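Local coordinates for polycomb protein Scm (Drosophila melanogaster, PDB 5J8Y) that is a nuclear Polycomb-group protein whose SAM domain pairs with that of Sfmbt, probably linking PRC1 to PhoRC at Polycomb response elements, at residues E19-S24 against C65-K70. Sequence-based numbering, arbitrary orientation.
Sequences ESNDNS and CNLVNK
The amide of Asn21 turns one face toward Leu67, whose CD2 sits over that face but displaced toward the CB side: its distance to Asn21 CG is 4.3 Å, whereas Asn21 CB is only 3.6 Å from Leu67 CD2. The contact is therefore aliphatic, methyl against methylene. With chi2 at -87°, the Asn21 amide stands roughly perpendicular to the plane of CA, CB and CG, presenting a face and not an edge, and ND2 donates to the carbonyl of Tyr17, one helical turn back.

The second flat group, the carboxylate of Asp22, receives both its Ser24 donors from one face. Ser24 OG lies 2.7 Å from Asp22 OD1, 53° out of the carboxylate plane; the backbone N of Ser24 meets Asp22 OD1 at 3.1 Å, nearer the plane and on the anti side. This is an Asx turn, closing the chain just where it leaves helical geometry. Asp22 faces Leu67 with its methylene, and the gap from Asp22 CB to Leu67 CD1 is a looser 4.4 Å. The two Leu67 methyls are thus divided between Asn21 and Asp22.

Only 113 Å² is buried here, at the C-terminal end of helix 11-21 against helix 58-71 of the all-helical SAM domain. Tyr17 ties the helices further, its hydroxyl hydrogen-bonded to the carbonyl oxygen of Leu67; Ile18 of helix 11-21 and Leu25 beyond the turn also pack on Leu67, while Lys63 of helix 58-71 touches Asp22 and Ser24.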
loop_
_atom_site.group_PDB
_atom_site.type_symbol
_atom_site.label_atom_id
_atom_site.label_comp_id
_atom_site.label_asym_id
_atom_site.label_seq_id
_atom_site.Cartn_x
_atom_site.Cartn_y
_atom_site.Cartn_z
ATOM N N GLU A 19 4.514 -13.790 -12.161
ATOM C CA GLU A 19 5.460 -14.665 -12.850
ATOM C C GLU A 19 4.829 -15.569 -13.911
ATOM O O GLU A 19 5.352 -15.723 -14.983
ATOM C CB GLU A 19 6.198 -15.549 -11.823
ATOM C CG GLU A 19 7.051 -14.837 -10.809
ATOM C CD GLU A 19 7.682 -15.790 -9.803
ATOM O OE1 GLU A 19 7.292 -16.965 -9.767
ATOM O OE2 GLU A 19 8.549 -15.366 -9.047
ATOM N N SER A 20 3.710 -16.185 -13.593
ATOM C CA SER A 20 3.023 -17.122 -14.501
ATOM C C SER A 20 2.328 -16.468 -15.697
ATOM O O SER A 20 1.984 -17.132 -16.660
ATOM C CB SER A 20 1.990 -17.914 -13.739
ATOM O OG SER A 20 1.649 -19.098 -14.408
ATOM N N ASN A 21 2.101 -15.167 -15.612
ATOM C CA ASN A 21 1.553 -14.446 -16.736
ATOM C C ASN A 21 2.606 -13.727 -17.563
ATOM O O ASN A 21 2.418 -13.543 -18.743
ATOM C CB ASN A 21 0.418 -13.543 -16.279
ATOM C CG ASN A 21 -0.748 -14.342 -15.738
ATOM O OD1 ASN A 21 -1.606 -14.760 -16.482
ATOM N ND2 ASN A 21 -0.755 -14.585 -14.452
ATOM N N ASP A 22 3.702 -13.324 -16.926
ATOM C CA ASP A 22 4.866 -12.749 -17.590
ATOM C C ASP A 22 6.169 -13.206 -16.920
ATOM O O ASP A 22 6.521 -12.740 -15.864
ATOM C CB ASP A 22 4.778 -11.230 -17.580
ATOM C CG ASP A 22 5.616 -10.578 -18.670
ATOM O OD1 ASP A 22 6.664 -11.124 -19.049
ATOM O OD2 ASP A 22 5.219 -9.511 -19.138
ATOM N N ASN A 23 6.888 -14.102 -17.584
ATOM C CA ASN A 23 8.134 -14.649 -17.065
ATOM C C ASN A 23 9.207 -13.607 -16.949
ATOM O O ASN A 23 10.131 -13.774 -16.194
ATOM C CB ASN A 23 8.652 -15.800 -17.935
ATOM C CG ASN A 23 7.881 -17.083 -17.721
ATOM O OD1 ASN A 23 6.932 -17.119 -16.949
ATOM N ND2 ASN A 23 8.291 -18.143 -18.395
ATOM N N SER A 24 9.067 -12.531 -17.710
ATOM C CA SER A 24 10.015 -11.430 -17.680
ATOM C C SER A 24 9.995 -10.640 -16.357
ATOM O O SER A 24 10.902 -9.885 -16.071
ATOM C CB SER A 24 9.818 -10.510 -18.885
ATOM O OG SER A 24 8.814 -9.538 -18.687
ATOM N N CYS A 65 1.080 -2.940 -14.388
ATOM C CA CYS A 65 -0.182 -2.214 -14.470
ATOM C C CYS A 65 -1.225 -3.041 -15.210
ATOM O O CYS A 65 -2.375 -3.128 -14.786
ATOM C CB CYS A 65 0.005 -0.866 -15.171
ATOM S SG CYS A 65 0.698 0.438 -14.126
ATOM N N ASN A 66 -0.789 -3.657 -16.304
ATOM C CA ASN A 66 -1.657 -4.483 -17.102
ATOM C C ASN A 66 -2.177 -5.687 -16.342
ATOM O O ASN A 66 -3.305 -5.971 -16.380
ATOM C CB ASN A 66 -0.989 -4.874 -18.417
ATOM C CG ASN A 66 -0.805 -3.685 -19.368
ATOM O OD1 ASN A 66 -1.527 -2.719 -19.316
ATOM N ND2 ASN A 66 0.172 -3.782 -20.231
ATOM N N LEU A 67 -1.295 -6.363 -15.654
ATOM C CA LEU A 67 -1.642 -7.542 -14.882
ATOM C C LEU A 67 -2.661 -7.201 -13.781
ATOM O O LEU A 67 -3.611 -7.888 -13.591
ATOM C CB LEU A 67 -0.387 -8.195 -14.328
ATOM C CG LEU A 67 0.449 -8.880 -15.421
ATOM C CD1 LEU A 67 1.792 -9.347 -14.925
ATOM C CD2 LEU A 67 -0.330 -10.026 -16.012
ATOM N N VAL A 68 -2.449 -6.100 -13.100
ATOM C CA VAL A 68 -3.370 -5.672 -12.051
ATOM C C VAL A 68 -4.736 -5.363 -12.666
ATOM O O VAL A 68 -5.770 -5.720 -12.107
ATOM C CB VAL A 68 -2.836 -4.440 -11.286
ATOM C CG1 VAL A 68 -3.870 -3.926 -10.280
ATOM C CG2 VAL A 68 -1.551 -4.788 -10.563
ATOM N N ASN A 69 -4.721 -4.732 -13.826
ATOM C CA ASN A 69 -5.927 -4.409 -14.529
ATOM C C ASN A 69 -6.761 -5.617 -14.867
ATOM O O ASN A 69 -7.915 -5.509 -14.884
ATOM C CB ASN A 69 -5.684 -3.576 -15.777
ATOM C CG ASN A 69 -5.266 -2.195 -15.477
ATOM O OD1 ASN A 69 -5.397 -1.730 -14.407
ATOM N ND2 ASN A 69 -4.737 -1.570 -16.432
ATOM N N LYS A 70 -6.156 -6.753 -15.134
ATOM C CA LYS A 70 -6.899 -7.961 -15.405
ATOM C C LYS A 70 -7.735 -8.491 -14.236
ATOM O O LYS A 70 -8.652 -9.164 -14.436
ATOM C CB LYS A 70 -5.984 -9.054 -15.923
ATOM C CG LYS A 70 -5.360 -8.762 -17.278
ATOM C CD LYS A 70 -4.212 -9.704 -17.554
ATOM C CE LYS A 70 -3.662 -9.514 -18.937
ATOM N NZ LYS A 70 -2.241 -9.922 -19.007
#